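Local coordinates for large ribosomal subunit protein uL10 (Thermotoga maritima, PDB 1ZAV) that forms the base of the ribosomal stalk, binding large-subunit rRNA and L7/L12 dimers, and probably helps the ribosome engage GTP-bound translation factors, at residues K13-I18 with R56-T61; A84-T89 with V94-I99; L31-A36 with L111-G116; R42-E47 with K105-D110. All coordinates share one frame; numbering follows the deposited sequence.

Interaction 1. Residues K13-I18 with R56-T61; sequences KEMSEI and RVVKNT
M15 reaches out from helix 5-19 and meets R56 and V58 on strand 53-58, an outermost strand, within this chain, of the antiparallel sheet in the α/β body of uL10. Start at its CB, which leaves the helix in the direction of the strand. CG stands anti to the backbone N (chi1 -174°), beside the carbonyl carbon, and the chain then bends at chi2 and chi3 on its way to V58. SD is the first atom to meet the other segment: it lies 4.0 Å from R56 NH2, at an oblique angle to the guanidinium. Here the two side chains slide past one another in opposite directions.

The methyl CE goes further and meets V58 tip to tip, nearest the methyl CG1. It is 4.0 Å from V58 CG2 and 4.1 Å from V58 CB. No hydrogen bond spans the two segments, and M15 and V58 are both buried, so apolar fit does the work here. Helix 60-69 also packs on M15, through L62 and A66. From the sheet side, V85 packs on V58 and Y87 lies against R56. The tightest point is M15 CE to V58 CG1 at 3.3 Å, shorter than ordinary van der Waals contact between carbons.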
# COMPACT_ATOMS: atom_id res chain seq x y z
N LYS A 13 30.49 18.57 21.90
CA LYS A 13 30.16 17.34 22.60
C LYS A 13 28.66 17.29 22.90
O LYS A 13 28.01 16.28 22.65
CB LYS A 13 30.95 17.26 23.91
CG LYS A 13 30.63 16.05 24.78
CD LYS A 13 31.56 14.89 24.52
CE LYS A 13 31.57 13.94 25.71
NZ LYS A 13 31.97 14.65 26.97
N GLU A 14 28.13 18.38 23.43
CA GLU A 14 26.71 18.46 23.76
C GLU A 14 25.86 18.14 22.54
O GLU A 14 24.98 17.28 22.58
CB GLU A 14 26.35 19.85 24.28
CG GLU A 14 26.96 20.18 25.62
CD GLU A 14 26.48 21.51 26.17
OE1 GLU A 14 26.56 22.52 25.44
OE2 GLU A 14 26.03 21.54 27.34
N MET A 15 26.12 18.86 21.45
CA MET A 15 25.39 18.67 20.21
C MET A 15 25.54 17.24 19.70
O MET A 15 24.55 16.60 19.33
CB MET A 15 25.93 19.64 19.16
CG MET A 15 25.16 19.63 17.87
SD MET A 15 23.79 20.76 17.93
CE MET A 15 24.51 22.13 17.09
N SER A 16 26.77 16.73 19.69
CA SER A 16 27.04 15.37 19.22
C SER A 16 26.22 14.35 20.01
O SER A 16 25.70 13.39 19.44
CB SER A 16 28.53 15.03 19.35
OG SER A 16 29.32 15.80 18.45
N GLU A 17 26.13 14.55 21.32
CA GLU A 17 25.37 13.65 22.16
C GLU A 17 23.89 13.77 21.84
O GLU A 17 23.17 12.78 21.88
CB GLU A 17 25.64 13.96 23.64
CG GLU A 17 27.09 13.68 24.04
CD GLU A 17 27.41 14.08 25.47
OE1 GLU A 17 27.22 15.27 25.81
OE2 GLU A 17 27.87 13.21 26.24
N ILE A 18 23.42 14.97 21.54
CA ILE A 18 22.00 15.13 21.21
C ILE A 18 21.70 14.36 19.93
O ILE A 18 20.78 13.55 19.89
CB ILE A 18 21.62 16.61 21.00
CG1 ILE A 18 21.59 17.33 22.34
CG2 ILE A 18 20.25 16.70 20.33
CD1 ILE A 18 21.38 18.82 22.21
N ARG A 56 16.65 25.28 15.88
CA ARG A 56 17.69 26.27 16.13
C ARG A 56 18.61 26.52 14.94
O ARG A 56 18.98 25.60 14.22
CB ARG A 56 18.57 25.83 17.31
CG ARG A 56 17.85 25.64 18.63
CD ARG A 56 18.86 25.52 19.77
NE ARG A 56 19.71 24.33 19.66
CZ ARG A 56 20.74 24.07 20.46
NH1 ARG A 56 21.06 24.91 21.43
NH2 ARG A 56 21.45 22.96 20.29
N VAL A 57 18.96 27.79 14.73
CA VAL A 57 19.87 28.16 13.66
C VAL A 57 21.24 27.83 14.23
O VAL A 57 21.58 28.30 15.32
CB VAL A 57 19.81 29.66 13.34
CG1 VAL A 57 20.92 30.02 12.35
CG2 VAL A 57 18.44 30.02 12.75
N VAL A 58 22.01 27.01 13.52
CA VAL A 58 23.32 26.62 14.00
C VAL A 58 24.40 26.71 12.92
O VAL A 58 24.22 26.24 11.79
CB VAL A 58 23.31 25.18 14.55
CG1 VAL A 58 24.68 24.82 15.12
CG2 VAL A 58 22.24 25.05 15.63
N LYS A 59 25.52 27.32 13.28
CA LYS A 59 26.65 27.47 12.38
C LYS A 59 27.05 26.12 11.78
O LYS A 59 27.09 25.11 12.48
CB LYS A 59 27.83 28.08 13.14
CG LYS A 59 28.16 27.34 14.43
CD LYS A 59 29.46 27.81 15.03
CE LYS A 59 30.64 27.54 14.10
NZ LYS A 59 30.61 28.43 12.89
N ASN A 60 27.36 26.13 10.49
CA ASN A 60 27.75 24.92 9.78
C ASN A 60 28.90 24.15 10.42
O ASN A 60 28.81 22.94 10.62
CB ASN A 60 28.13 25.27 8.34
CG ASN A 60 26.95 25.79 7.54
OD1 ASN A 60 25.94 25.11 7.40
ND2 ASN A 60 27.08 27.01 7.02
N THR A 61 29.99 24.85 10.72
CA THR A 61 31.16 24.22 11.32
C THR A 61 30.77 23.37 12.53
O THR A 61 31.19 22.23 12.65
CB THR A 61 32.21 25.27 11.73
OG1 THR A 61 32.65 25.98 10.56
CG2 THR A 61 33.42 24.59 12.38

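Interaction 2. Residues A84-T89 with V94-I99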
# COMPACT_ATOMS: atom_id res chain seq x y z
N ALA A 84 19.55 26.07 9.67
CA ALA A 84 18.87 25.87 10.94
C ALA A 84 18.63 24.38 11.02
O ALA A 84 18.59 23.69 10.00
CB ALA A 84 17.55 26.63 10.96
N VAL A 85 18.44 23.86 12.23
CA VAL A 85 18.23 22.44 12.39
C VAL A 85 17.01 22.12 13.25
O VAL A 85 16.84 22.66 14.34
CB VAL A 85 19.51 21.77 12.98
CG1 VAL A 85 19.74 22.21 14.41
CG2 VAL A 85 19.40 20.30 12.91
N LEU A 86 16.17 21.24 12.73
CA LEU A 86 14.96 20.81 13.42
C LEU A 86 15.19 19.37 13.87
O LEU A 86 15.40 18.49 13.05
CB LEU A 86 13.76 20.86 12.46
CG LEU A 86 12.35 20.50 12.92
CD1 LEU A 86 11.38 20.73 11.76
CD2 LEU A 86 12.28 19.05 13.36
N TYR A 87 15.17 19.13 15.18
CA TYR A 87 15.38 17.77 15.65
C TYR A 87 14.39 17.36 16.71
O TYR A 87 13.84 18.21 17.42
CB TYR A 87 16.83 17.58 16.13
CG TYR A 87 17.27 18.48 17.25
CD1 TYR A 87 16.89 18.23 18.56
CD2 TYR A 87 18.10 19.56 17.00
CE1 TYR A 87 17.34 19.03 19.61
CE2 TYR A 87 18.56 20.38 18.04
CZ TYR A 87 18.17 20.10 19.33
OH TYR A 87 18.64 20.89 20.35
N VAL A 88 14.14 16.06 16.78
CA VAL A 88 13.21 15.48 17.73
C VAL A 88 13.92 14.51 18.66
O VAL A 88 14.65 13.63 18.21
CB VAL A 88 12.07 14.73 17.01
CG1 VAL A 88 11.17 14.01 18.02
CG2 VAL A 88 11.24 15.72 16.18
N THR A 89 13.72 14.69 19.96
CA THR A 89 14.35 13.82 20.94
C THR A 89 13.31 12.94 21.64
O THR A 89 13.65 11.90 22.21
CB THR A 89 15.15 14.63 22.00
OG1 THR A 89 14.34 15.69 22.51
CG2 THR A 89 16.41 15.23 21.37
N VAL A 94 7.49 12.25 12.72
CA VAL A 94 6.75 12.64 11.52
C VAL A 94 5.97 13.95 11.62
O VAL A 94 6.01 14.76 10.70
CB VAL A 94 5.81 11.51 11.07
CG1 VAL A 94 4.91 11.98 9.92
CG2 VAL A 94 6.65 10.31 10.61
N GLU A 95 5.29 14.16 12.74
CA GLU A 95 4.51 15.38 12.91
C GLU A 95 5.33 16.68 12.84
O GLU A 95 4.81 17.73 12.45
CB GLU A 95 3.74 15.33 14.24
CG GLU A 95 2.97 16.61 14.56
CD GLU A 95 1.82 16.85 13.61
OE1 GLU A 95 1.25 17.97 13.63
OE2 GLU A 95 1.46 15.92 12.85
N ALA A 96 6.60 16.63 13.23
CA ALA A 96 7.44 17.83 13.18
C ALA A 96 7.74 18.20 11.74
O ALA A 96 7.83 19.38 11.39
CB ALA A 96 8.75 17.61 13.96
N VAL A 97 7.92 17.20 10.89
CA VAL A 97 8.19 17.48 9.48
C VAL A 97 6.96 18.19 8.90
O VAL A 97 7.08 19.21 8.22
CB VAL A 97 8.49 16.19 8.70
CG1 VAL A 97 8.82 16.53 7.24
CG2 VAL A 97 9.67 15.44 9.36
N LYS A 98 5.78 17.66 9.19
CA LYS A 98 4.53 18.26 8.71
C LYS A 98 4.38 19.70 9.17
O LYS A 98 3.96 20.57 8.41
CB LYS A 98 3.32 17.46 9.20
CG LYS A 98 1.99 17.99 8.67
CD LYS A 98 0.80 17.44 9.45
CE LYS A 98 0.86 15.93 9.60
NZ LYS A 98 0.82 15.21 8.29
N ILE A 99 4.72 19.94 10.44
CA ILE A 99 4.62 21.28 11.00
C ILE A 99 5.51 22.30 10.28
O ILE A 99 5.05 23.39 9.94
CB ILE A 99 4.97 21.27 12.53
CG1 ILE A 99 3.88 20.53 13.31
CG2 ILE A 99 5.10 22.71 13.06
CD1 ILE A 99 4.19 20.31 14.78
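A96 is where helix 94-106 meets strand 83-88, with L86 and V88 facing it from the strand. Take the helix in order. V94 starts it, its N hydrogen-bonded to D92 OD1, and its side chain turns away from the strand to pack on an apolar side chain of another protein chain. E95 lies to the side, where it packs on Y49 of helix 35-49.

A96 then points its single methyl toward the strand. V88 CG2, the methyl anti to the valine's carbonyl carbon, comes to 3.8 Å from A96 CB. L86 arrives from two residues further back along the strand, its CD2 at 3.9 Å from A96 CB, while its CD1 lies against the backbone at 3.8 Å from A96 O. The leucine is modelled in two conformations, so its share of the contact is less certain than the valine's. CG of L86 is anti to the backbone N (chi1 -178°), which sends the isobutyl group out toward the helix. The small alanine lets the backbones come close, with V88 CA and A96 CA 7.7 Å apart, and all three touching residues are buried.

Past A96, V97 points off to one flank and packs on L24 of the adjacent strand 24-28. K98 sends NZ to a hydrogen bond with A133 O. I99 settles against L45 and K48, so helix 94-106 lies over the sheet with helix 35-49 alongside.

Interaction 3. Residues L31-A36 with L111-G116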
# COMPACT_ATOMS: atom_id res chain seq x y z
N LEU A 31 16.88 31.72 6.40
CA LEU A 31 17.29 33.09 6.10
C LEU A 31 16.08 33.94 5.72
O LEU A 31 15.17 33.47 5.05
CB LEU A 31 18.29 33.10 4.94
CG LEU A 31 19.63 32.39 5.18
CD1 LEU A 31 20.40 32.28 3.88
CD2 LEU A 31 20.43 33.17 6.21
N GLY A 32 16.07 35.20 6.17
CA GLY A 32 14.97 36.08 5.82
C GLY A 32 13.76 36.05 6.74
O GLY A 32 12.99 37.01 6.77
N PHE A 33 13.59 34.95 7.46
CA PHE A 33 12.48 34.81 8.39
C PHE A 33 12.74 35.72 9.59
O PHE A 33 13.89 35.98 9.95
CB PHE A 33 12.35 33.36 8.86
CG PHE A 33 11.72 32.44 7.85
CD1 PHE A 33 10.35 32.28 7.80
CD2 PHE A 33 12.52 31.73 6.95
CE1 PHE A 33 9.76 31.41 6.87
CE2 PHE A 33 11.94 30.86 6.02
CZ PHE A 33 10.56 30.70 5.99
N THR A 34 11.66 36.20 10.20
CA THR A 34 11.76 37.09 11.35
C THR A 34 11.71 36.33 12.67
O THR A 34 11.41 35.13 12.70
CB THR A 34 10.60 38.09 11.35
OG1 THR A 34 9.36 37.37 11.42
CG2 THR A 34 10.61 38.91 10.07
N VAL A 35 12.01 37.03 13.76
CA VAL A 35 11.96 36.42 15.08
C VAL A 35 10.52 36.01 15.36
O VAL A 35 10.26 34.99 16.00
CB VAL A 35 12.43 37.41 16.19
CG1 VAL A 35 12.31 36.75 17.56
CG2 VAL A 35 13.86 37.84 15.95
N ALA A 36 9.58 36.81 14.86
CA ALA A 36 8.17 36.50 15.04
C ALA A 36 7.89 35.14 14.42
O ALA A 36 7.21 34.31 15.02
CB ALA A 36 7.30 37.58 14.38
N LEU A 111 9.78 25.71 -0.89
CA LEU A 111 9.86 24.46 -0.15
C LEU A 111 11.19 23.73 -0.31
O LEU A 111 11.48 22.81 0.44
CB LEU A 111 8.69 23.55 -0.54
CG LEU A 111 7.31 24.11 -0.18
CD1 LEU A 111 6.23 23.17 -0.69
CD2 LEU A 111 7.19 24.29 1.33
N SER A 112 11.99 24.15 -1.29
CA SER A 112 13.29 23.51 -1.49
C SER A 112 14.25 24.01 -0.40
O SER A 112 15.37 23.48 -0.24
CB SER A 112 13.85 23.83 -2.88
OG SER A 112 14.13 25.21 -3.02
N ARG A 113 13.80 25.01 0.35
CA ARG A 113 14.59 25.56 1.45
C ARG A 113 14.61 24.51 2.57
O ARG A 113 15.33 24.64 3.56
CB ARG A 113 13.97 26.88 1.94
CG ARG A 113 14.05 28.04 0.93
CD ARG A 113 13.05 29.16 1.27
NE ARG A 113 13.66 30.39 1.76
CZ ARG A 113 14.51 30.46 2.78
NH1 ARG A 113 15.02 31.62 3.17
NH2 ARG A 113 14.86 29.35 3.41
N LEU A 114 13.78 23.48 2.40
CA LEU A 114 13.72 22.37 3.33
C LEU A 114 14.59 21.31 2.65
O LEU A 114 14.11 20.43 1.94
CB LEU A 114 12.28 21.87 3.51
CG LEU A 114 11.29 22.90 4.07
CD1 LEU A 114 9.95 22.23 4.32
CD2 LEU A 114 11.84 23.49 5.36
N LYS A 115 15.88 21.43 2.92
CA LYS A 115 16.94 20.61 2.32
C LYS A 115 17.02 19.10 2.49
O LYS A 115 17.65 18.43 1.67
CB LYS A 115 18.27 21.24 2.72
CG LYS A 115 18.38 22.67 2.26
CD LYS A 115 19.76 23.25 2.45
CE LYS A 115 20.05 23.63 3.89
NZ LYS A 115 21.31 24.42 3.96
N GLY A 116 16.40 18.55 3.53
CA GLY A 116 16.46 17.11 3.76
C GLY A 116 17.01 16.82 5.15
O GLY A 116 17.04 17.71 6.00
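R113 starts with CG beside its backbone N (chi1 -68°) and then bends at chi3 (109°), a turn that swings the guanidinium in among L31 and F33. Those two residues meet different parts of the flat group. F33 CE2 sits over one face, 4.2 Å from R113 CZ, and the ring plane is steeply inclined to the guanidinium, 74° away, so the two are not stacked. L31 approaches at the edge instead, its carbonyl O 2.6 Å from R113 NH1, while L31 CB is 4.0 Å from the same nitrogen.

The charge itself is matched outside this pair of segments, where R113 NH2 forms a salt bridge with D29 OD1. The F33 ring is held from other directions too, stacked with F30 and meeting Y104 obliquely. A leucine in place of R113 would probably leave D29 without its charged mate and F33 CE2 without the guanidinium face it rests on.

This is a surface contact between two connections of the α/β fold: the short turn leading into strand 114-119, and the loop after strand 24-28, which ends at T34, the N-cap of helix 35-49 and part of a capping box with D37.

Interaction 4. Residues R42-E47 with K105-D110; sequences RSRLRE and KDKKAD
R44 on helix 35-49 and D106 at the end of helix 94-106 have their CA atoms 12.5 Å apart, the nearest backbone approach here, so it takes a long side chain to bridge the gap, and R44 supplies most of the span. R44 does so with its chain extended from CG to NE, and D106 points its carboxylate back to meet it. R44 NH1 donates to D106 OD1 at 2.8 Å, a salt bridge with a moderately bent N-H...O angle of 151°. The oxygen is met on its anti side, well out of the carboxylate plane, and the two flat groups are turned 51° against each other. R44 NH2 is also near, 3.4 Å from the same D106 OD1.

On the other flank, K107 NZ stands 4.0 Å from R44 NH2. D106 probably offsets that crowding of like charges. With a methionine at R44, D106 OD1 would be likely to lose its charged partner. The R44 side chain also packs on I99 and F103 of helix 94-106.

What results is a surface salt bridge between neighbouring helices, made where helix 94-106 stops: K108, with positive phi, closes it in a Schellman motif.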
# COMPACT_ATOMS: atom_id res chain seq x y z
N ARG A 42 8.26 27.72 16.56
CA ARG A 42 8.60 27.05 17.81
C ARG A 42 7.36 26.76 18.63
O ARG A 42 7.28 25.74 19.31
CB ARG A 42 9.59 27.88 18.62
CG ARG A 42 11.01 27.77 18.10
CD ARG A 42 11.95 28.67 18.85
NE ARG A 42 13.33 28.44 18.43
CZ ARG A 42 14.35 29.25 18.72
NH1 ARG A 42 14.15 30.34 19.45
NH2 ARG A 42 15.57 28.94 18.29
N SER A 43 6.39 27.67 18.58
CA SER A 43 5.15 27.50 19.32
C SER A 43 4.35 26.34 18.73
O SER A 43 3.81 25.52 19.47
CB SER A 43 4.32 28.79 19.26
OG SER A 43 5.03 29.87 19.86
N ARG A 44 4.29 26.26 17.40
CA ARG A 44 3.56 25.18 16.75
C ARG A 44 4.21 23.84 17.09
O ARG A 44 3.53 22.83 17.28
CB ARG A 44 3.53 25.37 15.23
CG ARG A 44 2.70 26.58 14.76
CD ARG A 44 2.53 26.60 13.23
NE ARG A 44 2.05 27.90 12.73
CZ ARG A 44 1.80 28.16 11.45
NH1 ARG A 44 1.98 27.22 10.52
NH2 ARG A 44 1.39 29.37 11.08
N LEU A 45 5.54 23.83 17.17
CA LEU A 45 6.25 22.61 17.51
C LEU A 45 5.98 22.20 18.95
O LEU A 45 5.67 21.05 19.22
CB LEU A 45 7.76 22.80 17.30
CG LEU A 45 8.17 22.86 15.82
CD1 LEU A 45 9.62 23.29 15.67
CD2 LEU A 45 7.95 21.47 15.20
N ARG A 46 6.11 23.14 19.87
CA ARG A 46 5.90 22.88 21.29
C ARG A 46 4.50 22.36 21.62
O ARG A 46 4.33 21.44 22.43
CB ARG A 46 6.20 24.14 22.10
CG ARG A 46 6.01 23.99 23.59
CD ARG A 46 6.24 25.32 24.30
NE ARG A 46 7.63 25.76 24.22
CZ ARG A 46 8.65 25.11 24.77
NH1 ARG A 46 8.44 23.98 25.44
NH2 ARG A 46 9.89 25.59 24.66
N GLU A 47 3.50 22.96 20.98
CA GLU A 47 2.11 22.57 21.16
C GLU A 47 1.94 21.07 20.92
O GLU A 47 1.05 20.45 21.49
CB GLU A 47 1.25 23.36 20.18
CG GLU A 47 -0.15 22.80 19.96
CD GLU A 47 -0.90 23.57 18.88
OE1 GLU A 47 -1.25 24.75 19.13
OE2 GLU A 47 -1.13 23.00 17.79
N LYS A 105 4.97 26.82 3.92
CA LYS A 105 3.88 27.03 2.97
C LYS A 105 3.05 28.24 3.35
O LYS A 105 2.75 29.09 2.50
CB LYS A 105 2.99 25.79 2.89
CG LYS A 105 3.45 24.77 1.85
CD LYS A 105 2.57 23.53 1.86
CE LYS A 105 1.10 23.87 1.61
NZ LYS A 105 0.25 22.64 1.66
N ASP A 106 2.67 28.33 4.62
CA ASP A 106 1.89 29.46 5.11
C ASP A 106 2.63 30.77 4.87
O ASP A 106 2.02 31.81 4.63
CB ASP A 106 1.62 29.30 6.61
CG ASP A 106 0.80 28.07 6.94
OD1 ASP A 106 0.60 27.80 8.14
OD2 ASP A 106 0.36 27.38 6.00
N LYS A 107 3.96 30.71 4.95
CA LYS A 107 4.78 31.90 4.75
C LYS A 107 5.13 32.10 3.28
O LYS A 107 5.81 33.07 2.93
CB LYS A 107 6.05 31.81 5.60
CG LYS A 107 5.93 32.50 6.94
CD LYS A 107 4.70 32.03 7.70
CE LYS A 107 4.34 33.00 8.81
NZ LYS A 107 3.10 32.59 9.53
N LYS A 108 4.67 31.19 2.44
CA LYS A 108 4.93 31.28 1.01
C LYS A 108 6.41 31.18 0.66
O LYS A 108 6.89 31.86 -0.25
CB LYS A 108 4.36 32.60 0.47
CG LYS A 108 2.85 32.72 0.62
CD LYS A 108 2.13 31.57 -0.08
CE LYS A 108 2.46 31.50 -1.57
NZ LYS A 108 2.07 32.74 -2.31
N ALA A 109 7.14 30.33 1.38
CA ALA A 109 8.56 30.16 1.12
C ALA A 109 8.85 29.00 0.19
O ALA A 109 8.07 28.05 0.11
CB ALA A 109 9.30 29.96 2.45
N ASP A 110 9.97 29.08 -0.53
CA ASP A 110 10.36 28.01 -1.44
C ASP A 110 10.57 26.74 -0.60
O ASP A 110 11.42 26.70 0.29
CB ASP A 110 11.66 28.39 -2.15
CG ASP A 110 12.14 27.31 -3.12
OD1 ASP A 110 13.21 27.50 -3.73
OD2 ASP A 110 11.45 26.28 -3.27

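From the N terminus, helix 5-19 is the first partner: interaction 1 closes the loop back to it when the chain reaches strand 53-58. Before that loop closes, the chain has already laid down 31-36 and 42-47, whose partners come much later, so interaction 1 crosses both interactions 3 and 4. Interaction 2 follows as a short, local closure from strand 83-88 to helix 94-106. Interaction 4 then shuts around it at 105-110, and interaction 3 shuts around both at 111-116. Interactions 1 and 2 meet through adjacent sheet strands, 2 and 4 share helix 94-106, and 3 and 4 touch around F33. Interactions 1 and 2 tie helices to the sheet, 4 joins two helices, 3 two connections.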